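Local atomic coordinates of dihydrofolate reductase, putative (Aspergillus flavus, PDB entry 6DRS), a protein that probably catalyses the NADPH-dependent reduction of dihydrofolate to tetrahydrofolate, and is bound here to NADP and a diaminoquinazoline antifolate inhibitor. Residues 9-14 / 197-202; 203-208 / 242-247. All coordinates share one frame; numbering follows the deposited sequence.

Interaction 1 (9-14 / 197-202); sequences LIVATT and TFFPID. With H8A (3-{[(3R)-7,9-diamino-3-methyl-2,3-dihydrofuro[2,3-f]quinazolin-4-yl]oxy}benzonitrile), chain G.
Phe199 of segment 197-202 reaches the row formed by Leu9, Val11 and the methyl of Thr13 on strand 7-17. The packing is entirely by carbon. Both methyls of Val11 approach the CD1-CE1 side of the ring obliquely, CG2 lying 3.8 Å from Phe199 CD1 and CG1 3.9 Å from Phe199 CE1. On one side of Val11, Leu9 CD2 reaches Phe199 CZ, 4.2 Å away; on the other, Thr13 CG2 comes to 4.3 Å from Phe199 CB. A chi1 of -151° puts the Phe199 ring, roughly trans to the backbone N, against Val11 and Leu9. Pro200 CD lies over one ring face, offset toward the rim, and Tyr162 and Ile176 also touch the ring.

Strand 7-17 lies inside the mixed sheet of the dihydrofolate reductase fold, between strands 150-157 and 174-183, and its residues 10-12 also line the ligand pocket.

The polar contacts to the ligands are made by the backbone of this strand. The inhibitor amine N12 of H8A donates to Ile10 O at 2.8 Å in a nearly straight bond (177°), and the same carbonyl oxygen is also gripped by Tyr162 OH. Ala12 N is hydrogen-bonded to the bound NADP. Asp40 OD1 is a further hydrogen-bonding partner of the inhibitor.

Ala12 CB adds a van der Waals contact, 3.7 Å from N13 of H8A, the second exocyclic amine.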
loop_
_atom_site.group_PDB
_atom_site.type_symbol
_atom_site.label_atom_id
_atom_site.label_comp_id
_atom_site.label_asym_id
_atom_site.label_seq_id
_atom_site.Cartn_x
_atom_site.Cartn_y
_atom_site.Cartn_z
ATOM N N LEU A 9 -5.114 -4.135 3.977
ATOM C CA LEU A 9 -3.797 -4.435 3.380
ATOM C C LEU A 9 -3.894 -4.242 1.863
ATOM O O LEU A 9 -4.836 -4.739 1.222
ATOM C CB LEU A 9 -3.434 -5.886 3.700
ATOM C CG LEU A 9 -3.026 -6.164 5.141
ATOM C CD1 LEU A 9 -4.139 -5.793 6.109
ATOM C CD2 LEU A 9 -2.626 -7.629 5.299
ATOM N N ILE A 10 -2.974 -3.479 1.288
ATOM C CA ILE A 10 -2.925 -3.363 -0.153
ATOM C C ILE A 10 -1.535 -3.796 -0.616
ATOM O O ILE A 10 -0.503 -3.372 -0.032
ATOM C CB ILE A 10 -3.280 -1.946 -0.619
ATOM C CG1 ILE A 10 -3.314 -1.867 -2.142
ATOM C CG2 ILE A 10 -2.361 -0.898 0.005
ATOM C CD1 ILE A 10 -3.679 -0.509 -2.677
ATOM N N VAL A 11 -1.526 -4.605 -1.669
ATOM C CA VAL A 11 -0.304 -5.332 -2.085
ATOM C C VAL A 11 -0.406 -5.653 -3.572
ATOM O O VAL A 11 -1.518 -5.828 -4.089
ATOM C CB VAL A 11 -0.144 -6.626 -1.254
ATOM C CG1 VAL A 11 -1.202 -7.657 -1.624
ATOM C CG2 VAL A 11 1.255 -7.231 -1.345
ATOM N N ALA A 12 0.737 -5.702 -4.260
ATOM C CA ALA A 12 0.825 -6.334 -5.586
ATOM C C ALA A 12 1.577 -7.671 -5.436
ATOM O O ALA A 12 2.606 -7.728 -4.753
ATOM C CB ALA A 12 1.459 -5.404 -6.594
ATOM N N THR A 13 1.018 -8.767 -5.958
ATOM C CA THR A 13 1.710 -10.064 -5.901
ATOM C C THR A 13 1.904 -10.642 -7.308
ATOM O O THR A 13 1.198 -10.251 -8.267
ATOM C CB THR A 13 1.042 -11.084 -4.974
ATOM O OG1 THR A 13 -0.160 -11.521 -5.605
ATOM C CG2 THR A 13 0.774 -10.539 -3.598
ATOM N N THR A 14 2.911 -11.523 -7.404
ATOM C CA THR A 14 3.186 -12.314 -8.604
ATOM C C THR A 14 3.220 -13.808 -8.219
ATOM O O THR A 14 3.858 -14.180 -7.198
ATOM C CB THR A 14 4.425 -11.800 -9.346
ATOM O OG1 THR A 14 4.401 -12.459 -10.610
ATOM C CG2 THR A 14 5.737 -12.050 -8.631
ATOM N N THR A 197 11.054 -12.056 -1.187
ATOM C CA THR A 197 10.024 -11.678 -0.189
ATOM C C THR A 197 8.654 -12.066 -0.746
ATOM O O THR A 197 8.400 -11.828 -1.916
ATOM C CB THR A 197 10.111 -10.180 0.138
ATOM O OG1 THR A 197 11.494 -9.846 0.271
ATOM C CG2 THR A 197 9.335 -9.805 1.384
ATOM N N PHE A 198 7.815 -12.669 0.106
ATOM C CA PHE A 198 6.527 -13.249 -0.273
ATOM C C PHE A 198 5.449 -12.744 0.690
ATOM O O PHE A 198 5.719 -12.470 1.872
ATOM C CB PHE A 198 6.609 -14.785 -0.273
ATOM C CG PHE A 198 7.809 -15.302 -1.028
ATOM C CD1 PHE A 198 9.044 -15.431 -0.399
ATOM C CD2 PHE A 198 7.726 -15.614 -2.378
ATOM C CE1 PHE A 198 10.167 -15.848 -1.111
ATOM C CE2 PHE A 198 8.846 -16.040 -3.082
ATOM C CZ PHE A 198 10.066 -16.156 -2.451
ATOM N N PHE A 199 4.221 -12.655 0.186
ATOM C CA PHE A 199 3.059 -12.484 1.045
ATOM C C PHE A 199 3.002 -13.639 2.059
ATOM O O PHE A 199 3.368 -14.745 1.734
ATOM C CB PHE A 199 1.806 -12.330 0.175
ATOM C CG PHE A 199 0.730 -11.498 0.827
ATOM C CD1 PHE A 199 0.929 -10.148 1.082
ATOM C CD2 PHE A 199 -0.472 -12.069 1.211
ATOM C CE1 PHE A 199 -0.051 -9.384 1.707
ATOM C CE2 PHE A 199 -1.449 -11.306 1.841
ATOM C CZ PHE A 199 -1.234 -9.968 2.095
ATOM N N PRO A 200 2.594 -13.370 3.297
ATOM C CA PRO A 200 2.661 -14.337 4.394
ATOM C C PRO A 200 1.599 -15.450 4.314
ATOM O O PRO A 200 1.667 -16.429 5.079
ATOM C CB PRO A 200 2.470 -13.545 5.702
ATOM C CG PRO A 200 2.629 -12.089 5.291
ATOM C CD PRO A 200 2.269 -12.027 3.822
ATOM N N ILE A 201 0.620 -15.309 3.430
ATOM C CA ILE A 201 -0.407 -16.329 3.193
ATOM C C ILE A 201 -0.549 -16.377 1.677
ATOM O O ILE A 201 -0.232 -15.377 1.011
ATOM C CB ILE A 201 -1.739 -15.975 3.899
ATOM C CG1 ILE A 201 -2.269 -14.599 3.476
ATOM C CG2 ILE A 201 -1.590 -16.076 5.417
ATOM C CD1 ILE A 201 -3.687 -14.298 3.930
ATOM N N ASP A 202 -0.974 -17.515 1.133
ATOM C CA ASP A 202 -1.020 -17.671 -0.324
ATOM C C ASP A 202 -2.176 -18.602 -0.692
ATOM O O ASP A 202 -3.079 -18.227 -1.436
ATOM C CB ASP A 202 0.298 -18.206 -0.896
ATOM C CG ASP A 202 1.053 -19.115 0.067
ATOM O OD1 ASP A 202 0.431 -20.077 0.593
ATOM O OD2 ASP A 202 2.256 -18.842 0.316
HETATM C C2 H8A G . 4.504 0.512 -4.641
HETATM C C3 H8A G . 3.452 -0.031 -5.384
HETATM C C4 H8A G . 2.440 -0.768 -4.733
HETATM C C5 H8A G . 2.488 -0.991 -3.338
HETATM C C6 H8A G . 3.561 -0.407 -2.625
HETATM C C7 H8A G . 4.537 0.298 -3.275
HETATM C C8 H8A G . 1.471 -1.700 -2.740
HETATM O O1 H8A G . 5.487 1.236 -5.244
HETATM C C10 H8A G . 0.419 -1.994 -4.804
HETATM C C14 H8A G . 5.566 2.617 -5.212
HETATM C C15 H8A G . 6.804 3.228 -5.504
HETATM C C16 H8A G . 6.911 4.630 -5.482
HETATM C C17 H8A G . 5.782 5.409 -5.170
HETATM C C18 H8A G . 4.527 4.835 -4.876
HETATM N N9 H8A G . 0.461 -2.205 -3.483
HETATM N N11 H8A G . 1.405 -1.315 -5.429
HETATM N N12 H8A G . 1.489 -1.891 -1.293
HETATM N N13 H8A G . -0.659 -2.522 -5.646
HETATM C C19 H8A G . 4.446 3.426 -4.899
HETATM C C20 H8A G . 3.467 5.601 -4.575
HETATM N N21 H8A G . 2.544 6.296 -4.257
HETATM C C22 H8A G . 5.554 0.773 -2.344
HETATM C C23 H8A G . 5.137 0.050 -1.059
HETATM O O24 H8A G . 3.809 -0.460 -1.274
HETATM C C25 H8A G . 5.273 2.228 -2.037
#

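Interaction 2 (203-208 / 242-247); sequences EELLME and VGYERV
Leu205, on the short helix 203-206, packs over one face of the Tyr244 ring from strand 237-246. The main interaction is CH-pi: Leu205 CB sits 4.0 Å from the centroid of the Tyr244 ring, only 12° off the ring normal and so almost above its centre. Apolar packing extends this along the ring toward the strand, where Leu205 CD2 is 3.9 Å from Tyr244 CG and 4.1 Å from Tyr244 CB. Both side chains have CG anti to the carbonyl carbon (chi1 -57° for Leu205, -70° for Tyr244); in Leu205 this, together with a second torsion that sets CD1 anti to CA, brings CD2 to the root of the ring while CB stays over its middle. At the phenol end, Leu206 adds a looser contact, CD2 lying 4.4 Å from Tyr244 OH.

The helix backbone also takes part, since Leu205 O approaches Tyr244 CE1 to 3.3 Å. That oxygen already accepts a backbone hydrogen bond from Glu208 N (3.2 Å), and in the same last turn Met207 N donates to Glu203 O at 2.7 Å. Glu208, with positive phi and two bonds back into that turn, ends the helix in a Schellman motif directly beside the tyrosine.

Among the charged groups, Glu204 OE2 is hydrogen-bonded to Trp211 NE1, Glu208 OE2 to Lys213 N, and Glu245 OE2 forms a salt bridge with Arg212.

Strand 237-246 runs antiparallel to both 174-183 and 211-213, and helix 203-206 packs on this part of the sheet, with Leu205 touching Ile176, Met178 and Trp211 as well as Tyr244.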
loop_
_atom_site.group_PDB
_atom_site.type_symbol
_atom_site.label_atom_id
_atom_site.label_comp_id
_atom_site.label_asym_id
_atom_site.label_seq_id
_atom_site.Cartn_x
_atom_site.Cartn_y
_atom_site.Cartn_z
ATOM N N GLU A 203 -2.120 -19.814 -0.171
ATOM C CA GLU A 203 -3.041 -20.854 -0.563
ATOM C C GLU A 203 -4.411 -20.564 0.059
ATOM O O GLU A 203 -5.450 -20.785 -0.578
ATOM C CB GLU A 203 -2.480 -22.225 -0.173
ATOM C CG GLU A 203 -1.402 -22.730 -1.132
ATOM C CD GLU A 203 -1.836 -22.984 -2.576
ATOM O OE1 GLU A 203 -0.976 -22.913 -3.491
ATOM O OE2 GLU A 203 -3.038 -23.250 -2.792
ATOM N N GLU A 204 -4.400 -19.993 1.257
ATOM C CA GLU A 204 -5.638 -19.755 1.933
ATOM C C GLU A 204 -6.474 -18.691 1.201
ATOM O O GLU A 204 -7.694 -18.724 1.319
ATOM C CB GLU A 204 -5.417 -19.605 3.437
ATOM C CG GLU A 204 -4.927 -18.245 3.869
ATOM C CD GLU A 204 -4.291 -18.282 5.252
ATOM O OE1 GLU A 204 -3.343 -19.102 5.453
ATOM O OE2 GLU A 204 -4.747 -17.499 6.140
ATOM N N LEU A 205 -5.850 -17.794 0.419
ATOM C CA LEU A 205 -6.582 -16.857 -0.444
ATOM C C LEU A 205 -6.996 -17.549 -1.746
ATOM O O LEU A 205 -8.124 -17.409 -2.189
ATOM C CB LEU A 205 -5.696 -15.657 -0.784
ATOM C CG LEU A 205 -5.142 -14.875 0.402
ATOM C CD1 LEU A 205 -4.193 -13.792 -0.083
ATOM C CD2 LEU A 205 -6.273 -14.292 1.245
ATOM N N LEU A 206 -6.074 -18.260 -2.378
ATOM C CA LEU A 206 -6.381 -18.831 -3.688
ATOM C C LEU A 206 -7.422 -19.959 -3.534
ATOM O O LEU A 206 -8.189 -20.200 -4.463
ATOM C CB LEU A 206 -5.093 -19.279 -4.401
ATOM C CG LEU A 206 -3.973 -18.238 -4.521
ATOM C CD1 LEU A 206 -2.613 -18.892 -4.758
ATOM C CD2 LEU A 206 -4.259 -17.182 -5.592
ATOM N N MET A 207 -7.502 -20.598 -2.364
ATOM C CA MET A 207 -8.455 -21.690 -2.142
ATOM C C MET A 207 -9.624 -21.202 -1.278
ATOM O O MET A 207 -10.490 -21.991 -0.879
ATOM C CB MET A 207 -7.798 -22.881 -1.428
ATOM C CG MET A 207 -6.627 -23.503 -2.166
ATOM S SD MET A 207 -7.074 -24.152 -3.796
ATOM C CE MET A 207 -6.537 -22.853 -4.911
ATOM N N GLU A 208 -9.626 -19.922 -0.939
ATOM C CA GLU A 208 -10.691 -19.331 -0.117
ATOM C C GLU A 208 -10.919 -20.110 1.188
ATOM O O GLU A 208 -12.038 -20.497 1.480
ATOM C CB GLU A 208 -11.974 -19.185 -0.937
ATOM C CG GLU A 208 -11.968 -17.902 -1.728
ATOM C CD GLU A 208 -13.107 -17.729 -2.710
ATOM O OE1 GLU A 208 -12.995 -18.289 -3.808
ATOM O OE2 GLU A 208 -14.081 -16.995 -2.382
ATOM N N VAL A 242 -8.114 -7.518 -7.273
ATOM C CA VAL A 242 -9.131 -8.338 -6.672
ATOM C C VAL A 242 -9.152 -7.995 -5.180
ATOM O O VAL A 242 -8.262 -7.288 -4.709
ATOM C CB VAL A 242 -8.891 -9.844 -6.947
ATOM C CG1 VAL A 242 -8.788 -10.147 -8.444
ATOM C CG2 VAL A 242 -7.647 -10.354 -6.232
ATOM N N GLY A 243 -10.144 -8.462 -4.434
ATOM C CA GLY A 243 -10.103 -8.258 -3.007
ATOM C C GLY A 243 -10.527 -9.492 -2.238
ATOM O O GLY A 243 -11.324 -10.302 -2.709
ATOM N N TYR A 244 -10.013 -9.614 -1.030
ATOM C CA TYR A 244 -10.294 -10.744 -0.187
ATOM C C TYR A 244 -10.689 -10.219 1.189
ATOM O O TYR A 244 -10.039 -9.297 1.703
ATOM C CB TYR A 244 -9.039 -11.598 -0.017
ATOM C CG TYR A 244 -8.623 -12.345 -1.255
ATOM C CD1 TYR A 244 -9.212 -13.555 -1.589
ATOM C CD2 TYR A 244 -7.625 -11.856 -2.085
ATOM C CE1 TYR A 244 -8.858 -14.237 -2.742
ATOM C CE2 TYR A 244 -7.248 -12.534 -3.230
ATOM C CZ TYR A 244 -7.868 -13.727 -3.557
ATOM O OH TYR A 244 -7.492 -14.403 -4.676
ATOM N N GLU A 245 -11.756 -10.763 1.764
ATOM C CA GLU A 245 -12.107 -10.385 3.109
ATOM C C GLU A 245 -11.979 -11.629 3.975
ATOM O O GLU A 245 -12.253 -12.718 3.491
ATOM C CB GLU A 245 -13.495 -9.739 3.170
ATOM C CG GLU A 245 -14.654 -10.721 3.129
ATOM C CD GLU A 245 -15.994 -10.092 2.782
ATOM O OE1 GLU A 245 -16.098 -8.848 2.910
ATOM O OE2 GLU A 245 -16.926 -10.837 2.361
ATOM N N ARG A 246 -11.510 -11.447 5.203
ATOM C CA ARG A 246 -11.433 -12.546 6.137
ATOM C C ARG A 246 -12.849 -13.013 6.493
ATOM O O ARG A 246 -13.735 -12.195 6.671
ATOM C CB ARG A 246 -10.673 -12.144 7.402
ATOM C CG ARG A 246 -10.357 -13.318 8.317
ATOM C CD ARG A 246 -9.798 -12.844 9.643
ATOM N NE ARG A 246 -8.353 -12.779 9.542
ATOM C CZ ARG A 246 -7.582 -11.901 10.181
ATOM N NH1 ARG A 246 -8.121 -10.888 10.843
ATOM N NH2 ARG A 246 -6.267 -12.042 10.141
ATOM N N VAL A 247 -13.034 -14.326 6.594
ATOM C CA VAL A 247 -14.289 -14.948 6.984
ATOM C C VAL A 247 -14.060 -15.653 8.319
ATOM O O VAL A 247 -14.242 -15.041 9.365
ATOM C CB VAL A 247 -14.759 -15.948 5.915
ATOM C CG1 VAL A 247 -15.638 -17.037 6.512
ATOM C CG2 VAL A 247 -15.452 -15.252 4.751
#

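Overall arrangement
The two contacts follow each other along the chain: the 197-202 segment of interaction 1 leads directly into the 203-208 segment of interaction 2, and their centres are 12 Å apart. They meet where Phe199 CE2 packs on Leu205 CD1 at 4.2 Å. Strand 174-183 connects them within the sheet, pairing with strand 7-17 and with strand 237-246, and its Ile176 touches both Phe199 and Leu205. Their relation to the ligands differs. Interaction 1 includes pocket residues, with the Val11 side chain about 3 Å from NADP, whereas in interaction 2 the side chain of Leu205 is about 12 Å from NADP and that of Tyr244 about 12 Å from the inhibitor.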